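Local coordinates for hydrazine synthase subunit alpha (Candidatus Kuenenia stuttgartiensis, PDB 5C2V), which catalyses, within the hydrazine synthase complex, the condensation of hydroxylamine with ammonia to hydrazine, using c-type heme, at residues D[439-442]-D[447-450]; D[461-466]-D[760-765]; D[528-533]-D[539-544]; D[535-540]-D[712-717]. All coordinates share one frame; numbering follows the deposited sequence.

Contact 1 of 4, residues D[439-442]-D[447-450]. With HEC (heme c), chain B.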
# COMPACT_ATOMS: atom_id res chain seq x y z
N SER D 439 7.70 11.03 -18.14
CA SER D 439 7.63 10.31 -16.87
C SER D 439 7.00 8.93 -17.00
O SER D 439 6.24 8.67 -17.93
CB SER D 439 6.84 11.13 -15.85
OG SER D 439 6.88 10.52 -14.57
N ASP D 440 7.33 8.05 -16.05
CA ASP D 440 6.69 6.75 -15.97
C ASP D 440 5.54 6.80 -14.96
O ASP D 440 4.86 5.80 -14.73
CB ASP D 440 7.70 5.66 -15.58
CG ASP D 440 8.15 5.76 -14.13
OD1 ASP D 440 8.04 6.86 -13.54
OD2 ASP D 440 8.63 4.74 -13.59
N GLN D 441 5.34 7.97 -14.37
CA GLN D 441 4.30 8.17 -13.36
C GLN D 441 2.97 8.55 -14.00
O GLN D 441 2.94 9.31 -14.96
CB GLN D 441 4.73 9.24 -12.36
CG GLN D 441 5.91 8.84 -11.49
CD GLN D 441 5.59 7.65 -10.60
OE1 GLN D 441 6.29 6.63 -10.63
NE2 GLN D 441 4.54 7.77 -9.80
N PRO D 442 1.87 8.01 -13.45
CA PRO D 442 0.53 8.31 -13.96
C PRO D 442 -0.04 9.59 -13.36
O PRO D 442 0.63 10.24 -12.55
CB PRO D 442 -0.28 7.09 -13.50
CG PRO D 442 0.37 6.72 -12.20
CD PRO D 442 1.84 7.02 -12.36
N PRO D 447 1.58 13.61 -4.48
CA PRO D 447 2.44 14.70 -4.97
C PRO D 447 3.58 14.26 -5.89
O PRO D 447 4.07 15.08 -6.66
CB PRO D 447 3.00 15.31 -3.67
CG PRO D 447 2.93 14.20 -2.68
CD PRO D 447 1.68 13.45 -3.02
N HIS D 448 3.98 13.00 -5.81
CA HIS D 448 5.07 12.51 -6.65
C HIS D 448 4.54 12.06 -8.01
O HIS D 448 5.28 11.55 -8.84
CB HIS D 448 5.82 11.37 -5.96
CG HIS D 448 5.08 10.07 -5.94
ND1 HIS D 448 4.06 9.81 -5.05
CD2 HIS D 448 5.20 8.96 -6.71
CE1 HIS D 448 3.59 8.59 -5.27
NE2 HIS D 448 4.27 8.05 -6.27
N GLN D 449 3.23 12.24 -8.21
CA GLN D 449 2.59 11.89 -9.47
C GLN D 449 2.15 13.15 -10.20
O GLN D 449 2.35 14.27 -9.72
CB GLN D 449 1.40 10.97 -9.23
CG GLN D 449 1.75 9.65 -8.56
CD GLN D 449 0.53 8.88 -8.11
OE1 GLN D 449 -0.49 9.47 -7.76
NE2 GLN D 449 0.63 7.56 -8.11
N LYS D 450 1.54 12.97 -11.37
CA LYS D 450 1.05 14.10 -12.16
C LYS D 450 -0.34 14.51 -11.71
O LYS D 450 -1.20 13.67 -11.46
CB LYS D 450 1.05 13.75 -13.65
CG LYS D 450 2.42 13.49 -14.24
CD LYS D 450 2.35 13.29 -15.74
CE LYS D 450 3.72 13.06 -16.34
NZ LYS D 450 3.66 12.92 -17.82
FE HEC B . 14.10 12.65 -10.24
CHA HEC B . 13.22 10.42 -7.75
CHB HEC B . 17.41 12.01 -9.61
CHC HEC B . 15.01 15.15 -12.44
CHD HEC B . 10.80 13.45 -10.72
NA HEC B . 15.12 11.44 -8.93
C1A HEC B . 14.56 10.61 -7.98
C2A HEC B . 15.64 9.96 -7.26
C3A HEC B . 16.79 10.40 -7.77
C4A HEC B . 16.49 11.34 -8.83
CMA HEC B . 18.21 9.98 -7.31
CAA HEC B . 15.46 8.95 -6.10
CBA HEC B . 15.60 7.53 -6.63
CGA HEC B . 14.45 7.17 -7.54
O1A HEC B . 14.71 6.66 -8.66
O2A HEC B . 13.28 7.41 -7.15
NB HEC B . 15.89 13.54 -10.81
C1B HEC B . 17.11 12.91 -10.61
C2B HEC B . 18.01 13.36 -11.66
C3B HEC B . 17.36 14.22 -12.43
C4B HEC B . 16.01 14.35 -11.92
CMB HEC B . 19.48 12.91 -11.83
CAB HEC B . 17.96 14.93 -13.67
CBB HEC B . 18.05 16.45 -13.40
NC HEC B . 13.09 14.01 -11.42
C1C HEC B . 13.66 15.02 -12.17
C2C HEC B . 12.60 15.84 -12.70
C3C HEC B . 11.45 15.44 -12.14
C4C HEC B . 11.73 14.24 -11.38
CMC HEC B . 12.80 17.16 -13.48
CAC HEC B . 10.07 16.08 -12.38
CBC HEC B . 9.56 16.70 -11.06
ND HEC B . 12.29 12.04 -9.36
C1D HEC B . 11.04 12.50 -9.76
C2D HEC B . 10.02 11.83 -8.99
C3D HEC B . 10.78 10.88 -8.06
C4D HEC B . 12.18 11.08 -8.36
CMD HEC B . 8.49 12.03 -9.10
CAD HEC B . 10.19 9.91 -7.01
CBD HEC B . 9.53 10.73 -5.91
CGD HEC B . 8.92 9.80 -4.89
O1D HEC B . 8.17 10.30 -4.02
O2D HEC B . 9.18 8.57 -4.96

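Contact 2 of 4, residues D[461-466]-D[760-765]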
# COMPACT_ATOMS: atom_id res chain seq x y z
N ALA D 461 7.87 26.47 -16.42
CA ALA D 461 9.05 26.66 -15.59
C ALA D 461 9.22 25.55 -14.56
O ALA D 461 8.45 24.59 -14.53
CB ALA D 461 8.99 28.02 -14.90
N VAL D 462 10.24 25.69 -13.73
CA VAL D 462 10.50 24.77 -12.64
C VAL D 462 10.88 25.53 -11.37
O VAL D 462 11.60 26.54 -11.43
CB VAL D 462 11.63 23.76 -12.97
CG1 VAL D 462 11.17 22.78 -14.04
CG2 VAL D 462 12.90 24.48 -13.40
N ARG D 463 10.38 25.05 -10.24
CA ARG D 463 10.73 25.60 -8.94
C ARG D 463 11.80 24.73 -8.28
O ARG D 463 11.67 23.51 -8.21
CB ARG D 463 9.51 25.69 -8.03
CG ARG D 463 9.83 26.19 -6.63
CD ARG D 463 8.61 26.21 -5.72
NE ARG D 463 7.59 27.15 -6.17
CZ ARG D 463 6.43 26.79 -6.70
NH1 ARG D 463 6.13 25.51 -6.84
NH2 ARG D 463 5.56 27.72 -7.08
N ILE D 464 12.86 25.38 -7.81
CA ILE D 464 13.97 24.69 -7.16
C ILE D 464 14.01 25.07 -5.68
O ILE D 464 14.11 26.25 -5.33
CB ILE D 464 15.32 25.02 -7.81
CG1 ILE D 464 15.20 24.96 -9.34
CG2 ILE D 464 16.39 24.07 -7.32
CD1 ILE D 464 16.47 25.33 -10.07
N ILE D 465 13.94 24.04 -4.85
CA ILE D 465 13.77 24.17 -3.40
C ILE D 465 14.95 23.58 -2.64
O ILE D 465 15.40 22.48 -2.95
CB ILE D 465 12.47 23.46 -2.95
CG1 ILE D 465 11.24 24.12 -3.59
CG2 ILE D 465 12.35 23.44 -1.44
CD1 ILE D 465 9.95 23.38 -3.33
N GLN D 466 15.44 24.29 -1.63
CA GLN D 466 16.52 23.78 -0.79
C GLN D 466 16.02 23.39 0.60
O GLN D 466 15.43 24.20 1.31
CB GLN D 466 17.64 24.82 -0.65
CG GLN D 466 18.78 24.36 0.25
CD GLN D 466 19.84 25.43 0.44
OE1 GLN D 466 19.86 26.43 -0.28
NE2 GLN D 466 20.72 25.22 1.40
N TRP D 760 3.50 28.84 -0.61
CA TRP D 760 3.47 28.29 0.74
C TRP D 760 3.01 26.84 0.73
O TRP D 760 3.62 25.99 1.37
CB TRP D 760 2.56 29.13 1.64
CG TRP D 760 2.27 28.48 2.96
CD1 TRP D 760 3.17 28.18 3.94
CD2 TRP D 760 0.99 28.05 3.44
NE1 TRP D 760 2.53 27.59 5.01
CE2 TRP D 760 1.20 27.50 4.72
CE3 TRP D 760 -0.30 28.07 2.92
CZ2 TRP D 760 0.15 26.97 5.49
CZ3 TRP D 760 -1.34 27.55 3.67
CH2 TRP D 760 -1.10 27.01 4.95
N ILE D 761 1.93 26.56 0.00
CA ILE D 761 1.41 25.20 -0.07
C ILE D 761 2.36 24.26 -0.80
O ILE D 761 2.59 23.13 -0.36
CB ILE D 761 0.03 25.17 -0.75
CG1 ILE D 761 -0.97 26.01 0.05
CG2 ILE D 761 -0.48 23.75 -0.88
CD1 ILE D 761 -2.39 25.94 -0.47
N ASP D 762 2.91 24.72 -1.92
CA ASP D 762 3.84 23.92 -2.71
C ASP D 762 5.12 23.59 -1.93
O ASP D 762 5.76 22.57 -2.18
CB ASP D 762 4.19 24.63 -4.01
CG ASP D 762 3.34 24.17 -5.18
OD1 ASP D 762 2.33 23.47 -4.94
OD2 ASP D 762 3.66 24.52 -6.33
N LEU D 763 5.48 24.47 -1.00
CA LEU D 763 6.66 24.26 -0.16
C LEU D 763 6.43 23.22 0.93
O LEU D 763 7.35 22.85 1.65
CB LEU D 763 7.10 25.58 0.48
CG LEU D 763 7.93 26.54 -0.37
CD1 LEU D 763 8.08 27.88 0.34
CD2 LEU D 763 9.29 25.94 -0.68
N GLY D 764 5.19 22.75 1.05
CA GLY D 764 4.84 21.81 2.10
C GLY D 764 3.99 22.41 3.21
O GLY D 764 3.70 21.74 4.20
N ALA D 765 3.61 23.67 3.04
CA ALA D 765 2.68 24.34 3.95
C ALA D 765 3.15 24.34 5.40
O ALA D 765 2.40 23.98 6.30
CB ALA D 765 1.29 23.71 3.84

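Contact 3 of 4, residues D[528-533]-D[539-544]. With HEC (heme c), chain B.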
# COMPACT_ATOMS: atom_id res chain seq x y z
N TYR D 528 15.65 19.83 -4.38
CA TYR D 528 14.83 19.10 -5.35
C TYR D 528 14.05 20.07 -6.24
O TYR D 528 14.15 21.29 -6.08
CB TYR D 528 13.89 18.13 -4.63
CG TYR D 528 12.86 18.78 -3.73
CD1 TYR D 528 11.59 19.08 -4.19
CD2 TYR D 528 13.17 19.08 -2.41
CE1 TYR D 528 10.65 19.67 -3.37
CE2 TYR D 528 12.23 19.67 -1.58
CZ TYR D 528 10.98 19.96 -2.06
OH TYR D 528 10.04 20.55 -1.24
N MET D 529 13.27 19.53 -7.17
CA MET D 529 12.65 20.34 -8.20
C MET D 529 11.15 20.08 -8.37
O MET D 529 10.65 19.02 -7.99
CB MET D 529 13.35 20.11 -9.54
CG MET D 529 13.37 18.65 -9.98
SD MET D 529 14.98 18.12 -10.58
CE MET D 529 15.95 18.29 -9.09
N GLN D 530 10.45 21.05 -8.94
CA GLN D 530 9.03 20.92 -9.25
C GLN D 530 8.72 21.50 -10.63
O GLN D 530 9.01 22.66 -10.90
CB GLN D 530 8.18 21.64 -8.20
CG GLN D 530 8.16 20.98 -6.84
CD GLN D 530 7.30 21.74 -5.85
OE1 GLN D 530 7.17 22.96 -5.93
NE2 GLN D 530 6.71 21.02 -4.90
N ILE D 531 8.11 20.69 -11.50
CA ILE D 531 7.69 21.19 -12.81
C ILE D 531 6.40 22.01 -12.65
O ILE D 531 5.50 21.64 -11.90
CB ILE D 531 7.48 20.04 -13.82
CG1 ILE D 531 6.44 19.04 -13.31
CG2 ILE D 531 8.80 19.34 -14.09
CD1 ILE D 531 6.18 17.89 -14.26
N LEU D 532 6.32 23.13 -13.36
CA LEU D 532 5.23 24.08 -13.16
C LEU D 532 4.40 24.33 -14.41
O LEU D 532 4.93 24.31 -15.53
CB LEU D 532 5.78 25.41 -12.64
CG LEU D 532 6.81 25.35 -11.51
CD1 LEU D 532 7.26 26.76 -11.12
CD2 LEU D 532 6.26 24.61 -10.31
N ASP D 533 3.10 24.56 -14.23
CA ASP D 533 2.22 24.89 -15.35
C ASP D 533 2.20 26.39 -15.60
O ASP D 533 2.99 27.14 -15.01
CB ASP D 533 0.80 24.37 -15.09
CG ASP D 533 0.20 24.88 -13.78
OD1 ASP D 533 0.77 25.80 -13.17
OD2 ASP D 533 -0.85 24.35 -13.38
N VAL D 539 2.88 20.61 -10.92
CA VAL D 539 2.15 19.47 -11.45
C VAL D 539 2.70 18.17 -10.85
O VAL D 539 1.94 17.27 -10.50
CB VAL D 539 2.23 19.41 -12.99
CG1 VAL D 539 1.47 18.20 -13.52
CG2 VAL D 539 1.68 20.69 -13.59
N GLN D 540 4.02 18.11 -10.74
CA GLN D 540 4.69 16.94 -10.19
C GLN D 540 5.90 17.36 -9.37
O GLN D 540 6.65 18.25 -9.78
CB GLN D 540 5.10 15.98 -11.31
CG GLN D 540 5.60 14.62 -10.84
CD GLN D 540 5.80 13.65 -11.99
OE1 GLN D 540 5.57 13.99 -13.15
NE2 GLN D 540 6.23 12.43 -11.68
N THR D 541 6.09 16.72 -8.23
CA THR D 541 7.20 17.05 -7.34
C THR D 541 8.17 15.88 -7.26
O THR D 541 7.76 14.73 -7.13
CB THR D 541 6.71 17.41 -5.93
OG1 THR D 541 5.78 18.50 -6.00
CG2 THR D 541 7.87 17.81 -5.03
N ALA D 542 9.46 16.18 -7.34
CA ALA D 542 10.47 15.14 -7.18
C ALA D 542 10.82 15.07 -5.71
O ALA D 542 11.46 15.97 -5.17
CB ALA D 542 11.70 15.43 -8.02
N LEU D 543 10.42 13.98 -5.05
CA LEU D 543 10.62 13.88 -3.62
C LEU D 543 11.82 13.00 -3.34
O LEU D 543 11.76 11.77 -3.46
CB LEU D 543 9.36 13.33 -2.94
CG LEU D 543 8.15 14.26 -2.96
CD1 LEU D 543 6.92 13.56 -2.42
CD2 LEU D 543 8.43 15.54 -2.19
N THR D 544 12.90 13.66 -2.95
CA THR D 544 14.21 13.06 -2.79
C THR D 544 15.16 14.19 -2.47
O THR D 544 14.76 15.36 -2.46
CB THR D 544 14.69 12.32 -4.06
OG1 THR D 544 15.85 11.53 -3.75
CG2 THR D 544 15.02 13.31 -5.16
FE HEC B . 14.10 12.65 -10.24
CHA HEC B . 13.22 10.42 -7.75
CHB HEC B . 17.41 12.01 -9.61
CHC HEC B . 15.01 15.15 -12.44
CHD HEC B . 10.80 13.45 -10.72
NA HEC B . 15.12 11.44 -8.93
C1A HEC B . 14.56 10.61 -7.98
C2A HEC B . 15.64 9.96 -7.26
C3A HEC B . 16.79 10.40 -7.77
C4A HEC B . 16.49 11.34 -8.83
CMA HEC B . 18.21 9.98 -7.31
CAA HEC B . 15.46 8.95 -6.10
CBA HEC B . 15.60 7.53 -6.63
CGA HEC B . 14.45 7.17 -7.54
O1A HEC B . 14.71 6.66 -8.66
O2A HEC B . 13.28 7.41 -7.15
NB HEC B . 15.89 13.54 -10.81
C1B HEC B . 17.11 12.91 -10.61
C2B HEC B . 18.01 13.36 -11.66
C3B HEC B . 17.36 14.22 -12.43
C4B HEC B . 16.01 14.35 -11.92
CMB HEC B . 19.48 12.91 -11.83
CAB HEC B . 17.96 14.93 -13.67
CBB HEC B . 18.05 16.45 -13.40
NC HEC B . 13.09 14.01 -11.42
C1C HEC B . 13.66 15.02 -12.17
C2C HEC B . 12.60 15.84 -12.70
C3C HEC B . 11.45 15.44 -12.14
C4C HEC B . 11.73 14.24 -11.38
CMC HEC B . 12.80 17.16 -13.48
CAC HEC B . 10.07 16.08 -12.38
CBC HEC B . 9.56 16.70 -11.06
ND HEC B . 12.29 12.04 -9.36
C1D HEC B . 11.04 12.50 -9.76
C2D HEC B . 10.02 11.83 -8.99
C3D HEC B . 10.78 10.88 -8.06
C4D HEC B . 12.18 11.08 -8.36
CMD HEC B . 8.49 12.03 -9.10
CAD HEC B . 10.19 9.91 -7.01
CBD HEC B . 9.53 10.73 -5.91
CGD HEC B . 8.92 9.80 -4.89
O1D HEC B . 8.17 10.30 -4.02
O2D HEC B . 9.18 8.57 -4.96

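Contact 4 of 4, residues D[535-540]-D[712-717]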
# COMPACT_ATOMS: atom_id res chain seq x y z
N LYS D 535 0.18 28.60 -14.72
CA LYS D 535 -0.25 29.40 -13.57
C LYS D 535 0.80 29.42 -12.46
O LYS D 535 0.64 30.12 -11.46
CB LYS D 535 -1.58 28.89 -13.02
CG LYS D 535 -2.76 29.17 -13.94
CD LYS D 535 -4.09 28.87 -13.28
CE LYS D 535 -5.25 29.26 -14.17
NZ LYS D 535 -5.21 30.71 -14.53
N GLY D 536 1.88 28.67 -12.65
CA GLY D 536 2.98 28.66 -11.69
C GLY D 536 2.83 27.66 -10.56
O GLY D 536 3.41 27.83 -9.49
N MET D 537 2.05 26.61 -10.78
CA MET D 537 1.79 25.61 -9.75
C MET D 537 2.45 24.28 -10.09
O MET D 537 2.61 23.93 -11.27
CB MET D 537 0.29 25.42 -9.56
CG MET D 537 -0.45 26.70 -9.18
SD MET D 537 -2.22 26.46 -8.96
CE MET D 537 -2.69 25.91 -10.60
N SER D 538 2.84 23.52 -9.07
CA SER D 538 3.54 22.26 -9.28
C SER D 538 2.61 21.15 -9.74
O SER D 538 1.66 20.78 -9.04
CB SER D 538 4.26 21.84 -8.00
OG SER D 538 4.86 20.56 -8.14
N VAL D 539 2.88 20.61 -10.92
CA VAL D 539 2.15 19.47 -11.45
C VAL D 539 2.70 18.17 -10.85
O VAL D 539 1.94 17.27 -10.50
CB VAL D 539 2.23 19.41 -12.99
CG1 VAL D 539 1.47 18.20 -13.52
CG2 VAL D 539 1.68 20.69 -13.59
N GLN D 540 4.02 18.11 -10.74
CA GLN D 540 4.69 16.94 -10.19
C GLN D 540 5.90 17.36 -9.37
O GLN D 540 6.65 18.25 -9.78
CB GLN D 540 5.10 15.98 -11.31
CG GLN D 540 5.60 14.62 -10.84
CD GLN D 540 5.80 13.65 -11.99
OE1 GLN D 540 5.57 13.99 -13.15
NE2 GLN D 540 6.23 12.43 -11.68
N ALA D 712 1.27 20.01 -3.22
CA ALA D 712 0.48 20.27 -4.42
C ALA D 712 -0.51 21.40 -4.13
O ALA D 712 -1.49 21.20 -3.42
CB ALA D 712 -0.25 19.01 -4.87
N ALA D 713 -0.29 22.56 -4.74
CA ALA D 713 -1.22 23.67 -4.56
C ALA D 713 -2.39 23.48 -5.50
O ALA D 713 -3.52 23.85 -5.21
CB ALA D 713 -0.53 24.99 -4.81
N ILE D 714 -2.09 22.87 -6.64
CA ILE D 714 -3.06 22.65 -7.70
C ILE D 714 -4.15 21.66 -7.28
O ILE D 714 -5.25 21.65 -7.84
CB ILE D 714 -2.35 22.15 -8.98
CG1 ILE D 714 -3.26 22.23 -10.20
CG2 ILE D 714 -1.80 20.75 -8.77
CD1 ILE D 714 -2.60 21.79 -11.49
N ASN D 715 -3.85 20.84 -6.27
CA ASN D 715 -4.81 19.87 -5.75
C ASN D 715 -5.56 20.39 -4.52
O ASN D 715 -6.43 19.70 -3.99
CB ASN D 715 -4.11 18.56 -5.40
CG ASN D 715 -3.69 17.77 -6.62
OD1 ASN D 715 -4.26 17.93 -7.70
ND2 ASN D 715 -2.70 16.91 -6.46
N SER D 716 -5.23 21.60 -4.09
CA SER D 716 -5.78 22.14 -2.85
C SER D 716 -7.09 22.89 -3.08
O SER D 716 -7.18 23.76 -3.94
CB SER D 716 -4.76 23.07 -2.18
OG SER D 716 -3.58 22.35 -1.83
N LEU D 717 -8.10 22.54 -2.28
CA LEU D 717 -9.42 23.16 -2.38
C LEU D 717 -9.35 24.67 -2.18
O LEU D 717 -10.07 25.42 -2.84
CB LEU D 717 -10.38 22.53 -1.35
CG LEU D 717 -11.88 22.81 -1.47
CD1 LEU D 717 -12.67 21.62 -0.94
CD2 LEU D 717 -12.28 24.08 -0.73
O HOH W 1 0.71 22.60 -7.54

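Contact 1 of 4, residues D[439-442]-D[447-450]
Gln441 and His448 meet almost at a right angle, the amide end of the glutamine lying beside the CD2 corner of the imidazole, with amide and ring planes 45° apart. Gln441 CG, anti to the carbonyl carbon (chi1 -67°), comes 3.8 Å from His448 O, and the bend at chi2 then turns the amide to the imidazole. The ring is also packed from its own segment, since Gln449 CG sits over one face, displaced toward the rim. On the heme side, His448 CB approaches propionate oxygen O1D at 3.2 Å, which makes this residue part of the heme pocket, and NE2 makes a weak hydrogen bond to Asp277. Lys450 behaves differently: fully extended, it runs alongside the 439-442 segment, and its CE rests 3.7 Å from Ser439 CB before the ammonium group bonds to Thr437 O. The backbone fastens the two segments at one point, where Lys450 N donates to Pro442 O at 3.1 Å and 165°. Ser439 shapes its own segment through an ST turn, OG accepting from Gln441 N at 3.0 Å. Such a loop illustrates how irregular chain can border a cofactor. Asp440 bonds to the zinc ligand His560. The whole contact lies at the surface, in the connection from strand 428-433 to strand 461-467, with Gln540 of strand 538-541 packed against Ser439, Gln441 and Lys450.

Contact 2 of 4, residues D[461-466]-D[760-765]
Arg463 and Asp762 form a buried salt bridge, NH1 to OD2 at 2.7 Å, that ties a central strand to the end of a helix. The two side chains cross at about a right angle, and the guanidinium and carboxylate planes are turned 72° apart, which rules out a paired, coplanar bridge. The single hydrogen bond within it is weak, its N-H...O angle only 128°. Arginine gets there with an extended first half and a bend at chi3 (-64°). Beside the charges, Ile465 and Leu763 touch methyl to methyl, CD1 to CD2 at 3.7 Å.

One shell out, the guanidinium is held from several directions: Tyr508 OH takes its NE, Gln530 OE1 its NH1 and Gly536 O its NH2. The carboxylate accepts in turn from the backbone N of Ser538 and of Ala713. The helix ends here in a Schellman motif, with Ala765 N bonded to Trp760 O at 2.9 Å and Gly764 N to Ile761 O at 3.0 Å, Gly764 supplying the positive phi.

This is a worked case of a charge pair joining domains, strand 461-467 of the middle domain to helix 751-762 of the cytochrome c domain. With both charges buried and amply bonded, the carboxylate probably stays ionised, and the weak direct bond implies that the surrounding donors and acceptors share in fixing the interface.

Contact 3 of 4, residues D[528-533]-D[539-544]
Ile531 sets its CG1 between backbone N and carbonyl carbon (chi1 58°), and the two branches part company: CD1 rests 3.7 Å from Gln540 CB, the side chains running side by side, while CG2 turns to the heme thioether carbon CAC. Met529 takes the same first torsion (chi1 57°) and then bends, bringing SD to 3.5 Å from the heme meso carbon CHC. Ala542 CB comes within 3.5 Å of heme C1D, and Thr544 CG2 also approaches the ring; with Met529 they cover one face of the porphyrin. On the other face of the sheet from Ile531 and Gln540, the side chains of Gln530 and Thr541, an antiparallel non-hydrogen-bonded pair, point the same way, NE2 lying 2.9 Å from OG1. Their polar ends look further: Gln530 NE2 binds Asp762 O, and Thr541 binds Ser711. Tyr528 leans its CE1 on Thr541 CG2 at 3.7 Å, and its ring meets that of Trp545 edge to face. The backbones are joined by Ala542 N to Met529 O at 3.1 Å and by Val539 N to Ile531 O at 3.0 Å; the bond from Ile531 N to Gln540 O is weak. The example illustrates a beta hairpin serving as a wall of a heme pocket, here that of the pentacoordinated heme. In the four-stranded antiparallel sheet, strand 538-541 is outermost and strand 527-532 separates it from strand 461-467.

Contact 4 of 4, residues D[535-540]-D[712-717]
A type I beta turn from Ala713 to Ser716, closed by Ser716 N to Ala713 O at 3.0 Å, presents Ile714 to Met537 and Ser538 just before the chain turns a corner at Val539. Met537 and Ile714 cross at about a right angle. The methionine runs straight to SD and then kinks (chi3 -61°), and this brings CE to 3.7 Å from Ile714 CG1, with SD near the CA atom of the isoleucine. The other branch of Ile714 meets backbone instead of side chain: CG2 lies 3.5 Å from Ser538 O. That same carbonyl accepts from a water which in turn accepts from Ile714 N at 3.0 Å, so the two backbones communicate through solvent where they do not bond directly. Ser716 OG reaches back to Ala712 O, just ahead of the turn, donating at 2.9 Å in the carbonyl plane, and also accepts from Asn709 N; although Ser716 occupies the N-cap position of helix 717-722, its side chain makes no capping bond. Ser538 OG bonds to Thr541 OG1, inside its own strand region. Val758 of helix 751-762 and Val719 of helix 717-722 both touch Met537 and Ala713, enlarging the apolar patch.

Here the middle domain meets the cytochrome c domain through one thioether and one branched aliphatic chain, which supply the nonpolar packing. The water links Ser538 O to Ile714 N, and the Asp762 carboxylate bridges other backbone amides of the two segments, so a water and a third segment supply the polar links between them.

How the contacts relate
Contact 1 comes first along the chain, lying wholly before contact 2 opens; contacts 3 and 4 fall between the two halves of contact 2. Contacts 2, 3 and 4 reach one antiparallel sheet of the middle domain, with centres 8 to 10 Å apart, and contacts 3 and 4 share Val539 and Gln540 of strand 538-541. Contact 1 is centred about 10 Å from contact 3 and about 17 Å from contact 2; it borders the same heme as contact 3 and is joined to it through Gln540 and His448 O. The series leads from the pentacoordinated heme, across the sheet, to the cytochrome c domain, which contacts 2 and 4 attach side by side.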